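PDB 6A7T: N-acetylglucosamine-specific lectin from Saxidomus purpuratus, which binds N-acetyl-D-glucosamine as a bivalve C-type lectin whose carbohydrate recognition does not depend on calcium. Local coordinates for residues E32-G36 with S37-F41; R46-E49 with D50-F54; S68-D71 with D72-G76. All blocks are in the same frame, centred on the assembly; numbering follows the deposited sequence.

Contact 1. Residues E32-G36 with S37-F41; sequences EWFGG and SCYLF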
loop_
_atom_site.group_PDB
_atom_site.type_symbol
_atom_site.label_atom_id
_atom_site.label_comp_id
_atom_site.label_asym_id
_atom_site.label_seq_id
_atom_site.Cartn_x
_atom_site.Cartn_y
_atom_site.Cartn_z
ATOM N N GLU A 32 2.411 4.121 10.810
ATOM C CA GLU A 32 1.655 4.742 9.714
ATOM C C GLU A 32 1.581 3.798 8.530
ATOM O O GLU A 32 2.520 3.143 8.208
ATOM C CB GLU A 32 2.375 5.970 9.174
ATOM C CG GLU A 32 2.319 7.154 10.080
ATOM C CD GLU A 32 2.807 8.342 9.261
ATOM O OE1 GLU A 32 3.740 9.025 9.725
ATOM O OE2 GLU A 32 2.244 8.553 8.130
ATOM N N TRP A 33 0.443 3.805 7.822
ATOM C CA TRP A 33 0.234 2.975 6.632
ATOM C C TRP A 33 0.503 3.759 5.349
ATOM O O TRP A 33 0.082 4.911 5.224
ATOM C CB TRP A 33 -1.196 2.455 6.628
ATOM C CG TRP A 33 -1.495 1.438 5.573
ATOM C CD1 TRP A 33 -1.382 0.089 5.731
ATOM C CD2 TRP A 33 -1.940 1.646 4.217
ATOM N NE1 TRP A 33 -1.784 -0.542 4.593
ATOM C CE2 TRP A 33 -2.132 0.374 3.651
ATOM C CE3 TRP A 33 -2.273 2.776 3.457
ATOM C CZ2 TRP A 33 -2.550 0.170 2.336
ATOM C CZ3 TRP A 33 -2.714 2.578 2.154
ATOM C CH2 TRP A 33 -2.829 1.303 1.596
ATOM N N PHE A 34 1.141 3.088 4.409
ATOM C CA PHE A 34 1.275 3.581 3.058
ATOM C C PHE A 34 1.550 2.399 2.137
ATOM O O PHE A 34 2.417 1.597 2.404
ATOM C CB PHE A 34 2.405 4.611 2.972
ATOM C CG PHE A 34 2.670 5.038 1.553
ATOM C CD1 PHE A 34 1.825 5.950 0.945
ATOM C CD2 PHE A 34 3.660 4.431 0.803
ATOM C CE1 PHE A 34 2.015 6.287 -0.383
ATOM C CE2 PHE A 34 3.872 4.807 -0.514
ATOM C CZ PHE A 34 3.043 5.725 -1.089
ATOM N N GLY A 35 0.792 2.284 1.031
ATOM C CA GLY A 35 1.262 1.422 -0.064
ATOM C C GLY A 35 1.337 -0.066 0.295
ATOM O O GLY A 35 2.168 -0.778 -0.248
ATOM N N GLY A 36 0.515 -0.491 1.253
ATOM C CA GLY A 36 0.400 -1.862 1.662
ATOM C C GLY A 36 1.320 -2.229 2.804
ATOM O O GLY A 36 1.374 -3.383 3.224
ATOM N N SER A 37 2.048 -1.250 3.328
ATOM C CA SER A 37 2.971 -1.497 4.454
ATOM C C SER A 37 2.652 -0.565 5.608
ATOM O O SER A 37 2.105 0.495 5.409
ATOM C CB SER A 37 4.393 -1.251 4.046
ATOM O OG SER A 37 4.829 -2.224 3.128
ATOM N N CYS A 38 3.057 -0.992 6.812
ATOM C CA CYS A 38 3.081 -0.153 8.012
ATOM C C CYS A 38 4.535 0.258 8.314
ATOM O O CYS A 38 5.451 -0.519 8.179
ATOM C CB CYS A 38 2.471 -0.870 9.196
ATOM S SG CYS A 38 0.716 -1.263 8.971
ATOM N N TYR A 39 4.695 1.513 8.715
ATOM C CA TYR A 39 5.994 2.114 8.989
ATOM C C TYR A 39 6.051 2.677 10.406
ATOM O O TYR A 39 5.123 3.361 10.871
ATOM C CB TYR A 39 6.242 3.264 8.031
ATOM C CG TYR A 39 6.241 2.876 6.573
ATOM C CD1 TYR A 39 5.051 2.681 5.878
ATOM C CD2 TYR A 39 7.426 2.697 5.878
ATOM C CE1 TYR A 39 5.040 2.279 4.542
ATOM C CE2 TYR A 39 7.429 2.403 4.527
ATOM C CZ TYR A 39 6.237 2.134 3.871
ATOM O OH TYR A 39 6.307 1.826 2.539
ATOM N N LEU A 40 7.254 2.527 11.004
ATOM C CA LEU A 40 7.572 3.137 12.289
ATOM C C LEU A 40 8.768 4.058 12.092
ATOM O O LEU A 40 9.841 3.583 11.708
ATOM C CB LEU A 40 7.925 2.028 13.287
ATOM C CG LEU A 40 8.303 2.528 14.698
ATOM C CD1 LEU A 40 7.149 3.220 15.366
ATOM C CD2 LEU A 40 8.784 1.392 15.564
ATOM N N PHE A 41 8.570 5.352 12.364
ATOM C CA PHE A 41 9.621 6.343 12.374
ATOM C C PHE A 41 10.116 6.440 13.814
ATOM O O PHE A 41 9.532 7.183 14.622
ATOM C CB PHE A 41 9.090 7.645 11.768
ATOM C CG PHE A 41 8.675 7.509 10.327
ATOM C CD1 PHE A 41 7.423 7.000 9.992
ATOM C CD2 PHE A 41 9.511 7.926 9.284
ATOM C CE1 PHE A 41 7.023 6.898 8.663
ATOM C CE2 PHE A 41 9.118 7.794 7.965
ATOM C CZ PHE A 41 7.874 7.295 7.651
HETATM O O HOH W 1 4.746 0.373 0.738
#

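Contact 2. Residues R46-E49 with D50-F54; sequences RGWE and DSKTF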
loop_
_atom_site.group_PDB
_atom_site.type_symbol
_atom_site.label_atom_id
_atom_site.label_comp_id
_atom_site.label_asym_id
_atom_site.label_seq_id
_atom_site.Cartn_x
_atom_site.Cartn_y
_atom_site.Cartn_z
ATOM N N ARG A 46 20.101 4.706 17.690
ATOM C CA ARG A 46 20.833 3.432 17.695
ATOM C C ARG A 46 21.767 3.413 16.486
ATOM O O ARG A 46 21.511 4.069 15.479
ATOM C CB ARG A 46 19.884 2.236 17.558
ATOM C CG ARG A 46 18.663 2.212 18.467
ATOM C CD ARG A 46 17.749 1.055 18.071
ATOM N NE ARG A 46 16.541 0.979 18.867
ATOM C CZ ARG A 46 15.439 1.676 18.603
ATOM N NH1 ARG A 46 15.409 2.468 17.561
ATOM N NH2 ARG A 46 14.376 1.570 19.375
ATOM N N GLY A 47 22.873 2.652 16.582
ATOM C CA GLY A 47 23.720 2.382 15.468
ATOM C C GLY A 47 22.946 1.629 14.403
ATOM O O GLY A 47 21.849 1.177 14.669
ATOM N N TRP A 48 23.479 1.590 13.186
ATOM C CA TRP A 48 22.715 1.027 12.052
ATOM C C TRP A 48 22.424 -0.446 12.302
ATOM O O TRP A 48 21.272 -0.860 12.108
ATOM C CB TRP A 48 23.453 1.237 10.747
ATOM C CG TRP A 48 22.700 0.774 9.548
ATOM C CD1 TRP A 48 21.920 1.561 8.755
ATOM C CD2 TRP A 48 22.662 -0.538 8.978
ATOM N NE1 TRP A 48 21.436 0.839 7.710
ATOM C CE2 TRP A 48 21.860 -0.464 7.840
ATOM C CE3 TRP A 48 23.241 -1.768 9.319
ATOM C CZ2 TRP A 48 21.580 -1.585 7.077
ATOM C CZ3 TRP A 48 23.067 -2.850 8.482
ATOM C CH2 TRP A 48 22.200 -2.767 7.398
ATOM N N GLU A 49 23.442 -1.219 12.694
ATOM C CA GLU A 49 23.213 -2.630 13.002
ATOM C C GLU A 49 22.178 -2.784 14.135
ATOM O O GLU A 49 21.340 -3.678 14.046
ATOM C CB GLU A 49 24.508 -3.321 13.413
ATOM C CG GLU A 49 25.410 -3.582 12.242
ATOM C CD GLU A 49 24.955 -4.661 11.268
ATOM O OE1 GLU A 49 24.000 -5.393 11.577
ATOM O OE2 GLU A 49 25.638 -4.804 10.228
ATOM N N ASP A 50 22.272 -1.997 15.208
ATOM C CA ASP A 50 21.274 -2.103 16.275
ATOM C C ASP A 50 19.869 -1.673 15.803
ATOM O O ASP A 50 18.889 -2.212 16.314
ATOM C CB ASP A 50 21.659 -1.339 17.533
ATOM C CG ASP A 50 22.785 -2.029 18.284
ATOM O OD1 ASP A 50 23.042 -3.227 18.017
ATOM O OD2 ASP A 50 23.362 -1.361 19.189
ATOM N N SER A 51 19.816 -0.762 14.841
ATOM C CA SER A 51 18.511 -0.385 14.217
ATOM C C SER A 51 17.965 -1.564 13.422
ATOM O O SER A 51 16.743 -1.790 13.440
ATOM C CB SER A 51 18.643 0.856 13.342
ATOM O OG SER A 51 19.138 1.962 14.101
ATOM N N LYS A 52 18.820 -2.246 12.669
ATOM C CA LYS A 52 18.389 -3.423 11.910
ATOM C C LYS A 52 17.777 -4.473 12.852
ATOM O O LYS A 52 16.685 -4.992 12.592
ATOM C CB LYS A 52 19.565 -3.983 11.131
ATOM C CG LYS A 52 19.290 -5.171 10.221
ATOM C CD LYS A 52 20.527 -5.559 9.477
ATOM C CE LYS A 52 20.242 -6.595 8.441
ATOM N NZ LYS A 52 20.002 -7.890 9.097
ATOM N N THR A 53 18.485 -4.758 13.940
ATOM C CA THR A 53 18.042 -5.665 14.988
ATOM C C THR A 53 16.702 -5.228 15.571
ATOM O O THR A 53 15.775 -6.049 15.801
ATOM C CB THR A 53 19.119 -5.770 16.079
ATOM O OG1 THR A 53 20.218 -6.375 15.406
ATOM C CG2 THR A 53 18.667 -6.653 17.223
ATOM N N PHE A 54 16.574 -3.941 15.826
ATOM C CA PHE A 54 15.396 -3.413 16.440
ATOM C C PHE A 54 14.199 -3.601 15.520
ATOM O O PHE A 54 13.174 -4.085 15.966
ATOM C CB PHE A 54 15.540 -1.937 16.787
ATOM C CG PHE A 54 14.238 -1.333 17.209
ATOM C CD1 PHE A 54 13.645 -1.725 18.403
ATOM C CD2 PHE A 54 13.570 -0.442 16.392
ATOM C CE1 PHE A 54 12.415 -1.202 18.775
ATOM C CE2 PHE A 54 12.330 0.070 16.769
ATOM C CZ PHE A 54 11.772 -0.284 17.972
HETATM O O HOH W 2 17.293 3.565 15.481
HETATM O O HOH W 3 23.364 1.338 19.122
#

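Contact 3. Residues S68-D71 with D72-G76; sequences SEED and DFIRG. With CA (calcium ion), chain C.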
loop_
_atom_site.group_PDB
_atom_site.type_symbol
_atom_site.label_atom_id
_atom_site.label_comp_id
_atom_site.label_asym_id
_atom_site.label_seq_id
_atom_site.Cartn_x
_atom_site.Cartn_y
_atom_site.Cartn_z
ATOM N N SER A 68 9.610 5.724 -6.316
ATOM C CA SER A 68 9.559 7.196 -6.022
ATOM C C SER A 68 8.341 7.554 -5.150
ATOM O O SER A 68 8.439 8.476 -4.293
ATOM C CB SER A 68 9.525 7.994 -7.316
ATOM O OG SER A 68 8.257 7.755 -7.929
ATOM N N GLU A 69 7.212 6.856 -5.329
ATOM C CA GLU A 69 5.993 7.044 -4.537
ATOM C C GLU A 69 6.322 6.817 -3.039
ATOM O O GLU A 69 5.881 7.584 -2.131
ATOM C CB GLU A 69 4.864 6.096 -4.938
ATOM C CG GLU A 69 4.303 6.311 -6.324
ATOM C CD GLU A 69 5.006 5.587 -7.473
ATOM O OE1 GLU A 69 6.178 5.176 -7.336
ATOM O OE2 GLU A 69 4.388 5.502 -8.547
ATOM N N GLU A 70 7.107 5.766 -2.783
ATOM C CA GLU A 70 7.424 5.426 -1.365
ATOM C C GLU A 70 8.407 6.445 -0.819
ATOM O O GLU A 70 8.336 6.847 0.366
ATOM C CB GLU A 70 7.965 3.991 -1.267
ATOM C CG GLU A 70 8.178 3.499 0.184
ATOM C CD GLU A 70 8.699 2.070 0.269
ATOM O OE1 GLU A 70 8.607 1.497 1.347
ATOM O OE2 GLU A 70 9.155 1.480 -0.761
ATOM N N ASP A 71 9.347 6.844 -1.670
ATOM C CA ASP A 71 10.339 7.845 -1.333
ATOM C C ASP A 71 9.618 9.124 -0.900
ATOM O O ASP A 71 9.967 9.725 0.119
ATOM C CB ASP A 71 11.272 8.081 -2.507
ATOM C CG ASP A 71 12.363 9.089 -2.256
ATOM O OD1 ASP A 71 13.223 8.844 -1.424
ATOM O OD2 ASP A 71 12.336 10.156 -2.978
ATOM N N ASP A 72 8.598 9.504 -1.661
ATOM C CA ASP A 72 7.862 10.735 -1.380
ATOM C C ASP A 72 7.152 10.626 -0.028
ATOM O O ASP A 72 7.166 11.579 0.784
ATOM C CB ASP A 72 6.917 11.094 -2.548
ATOM C CG ASP A 72 7.602 11.575 -3.842
ATOM O OD1 ASP A 72 8.812 11.906 -3.819
ATOM O OD2 ASP A 72 6.908 11.595 -4.925
ATOM N N PHE A 73 6.493 9.502 0.226
ATOM C CA PHE A 73 5.826 9.262 1.450
ATOM C C PHE A 73 6.815 9.476 2.593
ATOM O O PHE A 73 6.523 10.159 3.548
ATOM C CB PHE A 73 5.227 7.848 1.502
ATOM C CG PHE A 73 4.881 7.410 2.890
ATOM C CD1 PHE A 73 3.825 7.991 3.578
ATOM C CD2 PHE A 73 5.653 6.442 3.530
ATOM C CE1 PHE A 73 3.538 7.624 4.892
ATOM C CE2 PHE A 73 5.360 6.077 4.832
ATOM C CZ PHE A 73 4.300 6.647 5.500
ATOM N N ILE A 74 7.982 8.815 2.529
ATOM C CA ILE A 74 8.939 8.873 3.638
ATOM C C ILE A 74 9.375 10.321 3.842
ATOM O O ILE A 74 9.411 10.796 4.979
ATOM C CB ILE A 74 10.120 7.933 3.379
ATOM C CG1 ILE A 74 9.663 6.476 3.432
ATOM C CG2 ILE A 74 11.254 8.223 4.342
ATOM C CD1 ILE A 74 10.619 5.490 2.818
ATOM N N ARG A 75 9.711 11.001 2.737
ATOM C CA ARG A 75 10.169 12.369 2.815
ATOM C C ARG A 75 9.088 13.225 3.481
ATOM O O ARG A 75 9.416 14.122 4.266
ATOM C CB ARG A 75 10.567 12.899 1.446
ATOM C CG ARG A 75 11.215 14.277 1.547
ATOM C CD ARG A 75 11.688 14.792 0.215
ATOM N NE ARG A 75 12.754 13.990 -0.337
ATOM C CZ ARG A 75 12.624 13.016 -1.217
ATOM N NH1 ARG A 75 11.484 12.778 -1.826
ATOM N NH2 ARG A 75 13.692 12.272 -1.463
ATOM N N GLY A 76 7.828 12.978 3.113
ATOM C CA GLY A 76 6.671 13.707 3.719
ATOM C C GLY A 76 6.652 13.674 5.234
ATOM O O GLY A 76 6.350 14.695 5.867
HETATM CA CA CA C . 9.337 -0.713 0.714
HETATM O O HOH W 4 7.479 10.508 -7.123
HETATM O O HOH W 5 11.222 10.962 -5.106
HETATM O O HOH W 6 7.252 -1.168 -0.537
HETATM O O HOH W 7 9.324 -3.199 0.797
#

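Contact 1. Residues E32-G36 with S37-F41
The indole of Trp33 has Ser37 O over one face, 3.5 Å from CD1, with the turn amides Gly35 N and Gly36 N above the same face near its rim; SG of Cys38, disulfide-bonded to Cys27, lies at its edge, 80° off the normal of the five-membered ring. Ser37 and Cys38 belong to the opposite limb of a tight antiparallel beta hairpin, whose type I' turn from Phe34 to Ser37 has Gly35 and Gly36, both with positive phi, at its corners. The Tyr39 ring turns its edge to the backbone of the first strand: Glu32 O and Phe34 O both lie in the ring plane, the second 3.5 Å from CE1. Tyr39 OH meets the edge of the Phe34 ring, on which Phe73 of helix 68-78 stacks. Paired backbone bonds join Glu32 with Tyr39 and Phe34 with Ser37, while Trp33 and Cys38 form the non-hydrogen-bonded pair between them. Polar tips reach beyond the hairpin, Trp33 NE1 to Cys22 O, Ser37 OG to Glu153 and Tyr39 OH to Glu70, the last two partners being calcium ligands. One water donates to both Phe34 O, 3.1 Å away, and Tyr39 OH, 2.8 Å away.

Contact 2. Residues R46-E49 with D50-F54
Arg46, just ahead of the N-cap Gly47, stacks on Phe54 in the second turn of helix 48-57 of the C-type lectin domain. The guanidinium lies on the Phe54 ring with the planes only 9° apart, a stacked cation-pi pair with Arg46 CZ 3.6 Å from the ring centroid. Arg46 NH2 sits over the middle of the ring, and CZ lies above CG. An extended chain from CG to NE carries the group there, chi4 of 85° turning it flat onto the ring. Asp42 gives NH1 a salt bridge, so the cation is shared between an aromatic face and a carboxylate.

Among the hydrogen bonds, Gly47 O is gripped twice by Ser51: its N binds at 2.8 Å and its OG at 2.9 Å, the hydroxyl coming from 44° out of the carbonyl plane. With OG beside its own backbone N, the serine folds back on the first turn. Lys52 N to Trp48 O and Thr53 N to Glu49 O carry the helix onward.

Apolar contact comes from Lys52, whose CD rests 3.8 Å from Trp48 CZ3, neither squarely over the face nor at the edge. Its ammonium bends away to Glu56, while Trp48 NE1 bonds to Ile89 O and the indole meets Trp88 nearly perpendicularly, fastening the helix start to strand 86-94.

Two waters bridge the segments. One accepts from Gly47 N and donates to Asp50 OD2 at 2.7 Å, bridging the N-cap residue to the first turn. Another lies in the guanidinium plane, accepting from Arg46 NH1 at 3.0 Å and donating to Ser51 OG at 2.8 Å.

Contact 3. Residues S68-D71 with D72-G76
Asp71 and Arg75 form an i to i+4 salt bridge along helix 68-78 of the C-type lectin domain. From CB, beside the following peptide N of Asp72, the aspartate runs with CG anti to its own backbone N (chi1 -179°), and chi2 of 65° turns the carboxylate so that OD2 meets the arginine. Arg75 NH2 binds OD2 at 2.9 Å and NH1 binds it at 3.0 Å, both from the same face of the carboxylate, NH2 on the syn side and NH1 from well above the plane. The two flat groups are steeply inclined, 68° apart, yet OD2 lies in the guanidinium plane, at its edge. OD1 hydrogen-bonds to the hydroxyl of Tyr127, so this buried carboxylate is held at both oxygens.

Arg75 bends back, which brings its tip over the preceding turn, and NH1 also makes a longer salt bridge of 3.4 Å to Asp72 OD1. The guanidinium probably offsets the like charges of the two neighbouring aspartates. Its NH2 bonds to Trp135 O too, tying the helix to the segment leading into strand 136-140.

On another side of the helix, Glu70 CG rests 4.1 Å from Ile74 CD1, and beyond it the chain runs extended to the calcium ion. The carboxylate is bidentate, OE1 at 2.4 Å and OE2 at 2.6 Å from the metal; Thr64, Glu66, Glu153 and two waters are further ligands, and Tyr39 hydroxyl bonds to OE1. Beneath the side chains the i to i+4 backbone bonds are regular. A water donates to Asp71 OD2 and, at 2.9 Å, to Asp72 OD1.

How the contacts relate
The three contacts follow one another along the chain in numerical order. Contact 1 is the hairpin of strands 32-34 and 37-43, at one side of a four-stranded antiparallel sheet, and contacts 2 and 3 are early turns of helices 48-57 and 68-78. The centres of contacts 1 and 3 lie about 11 Å apart; the contacts meet where Phe34 and Tyr39 pack on Phe73 and Tyr39 OH probably bonds to Glu70 OE1. Contact 2 meets contact 1 where Leu40 packs on the Phe54 ring, CD2 being 4.0 Å from CE2. Contacts 2 and 3, about 22 Å apart between centres, lie on opposite sides of the chain's centre, so the two helices flank the beta core of the lectin fold.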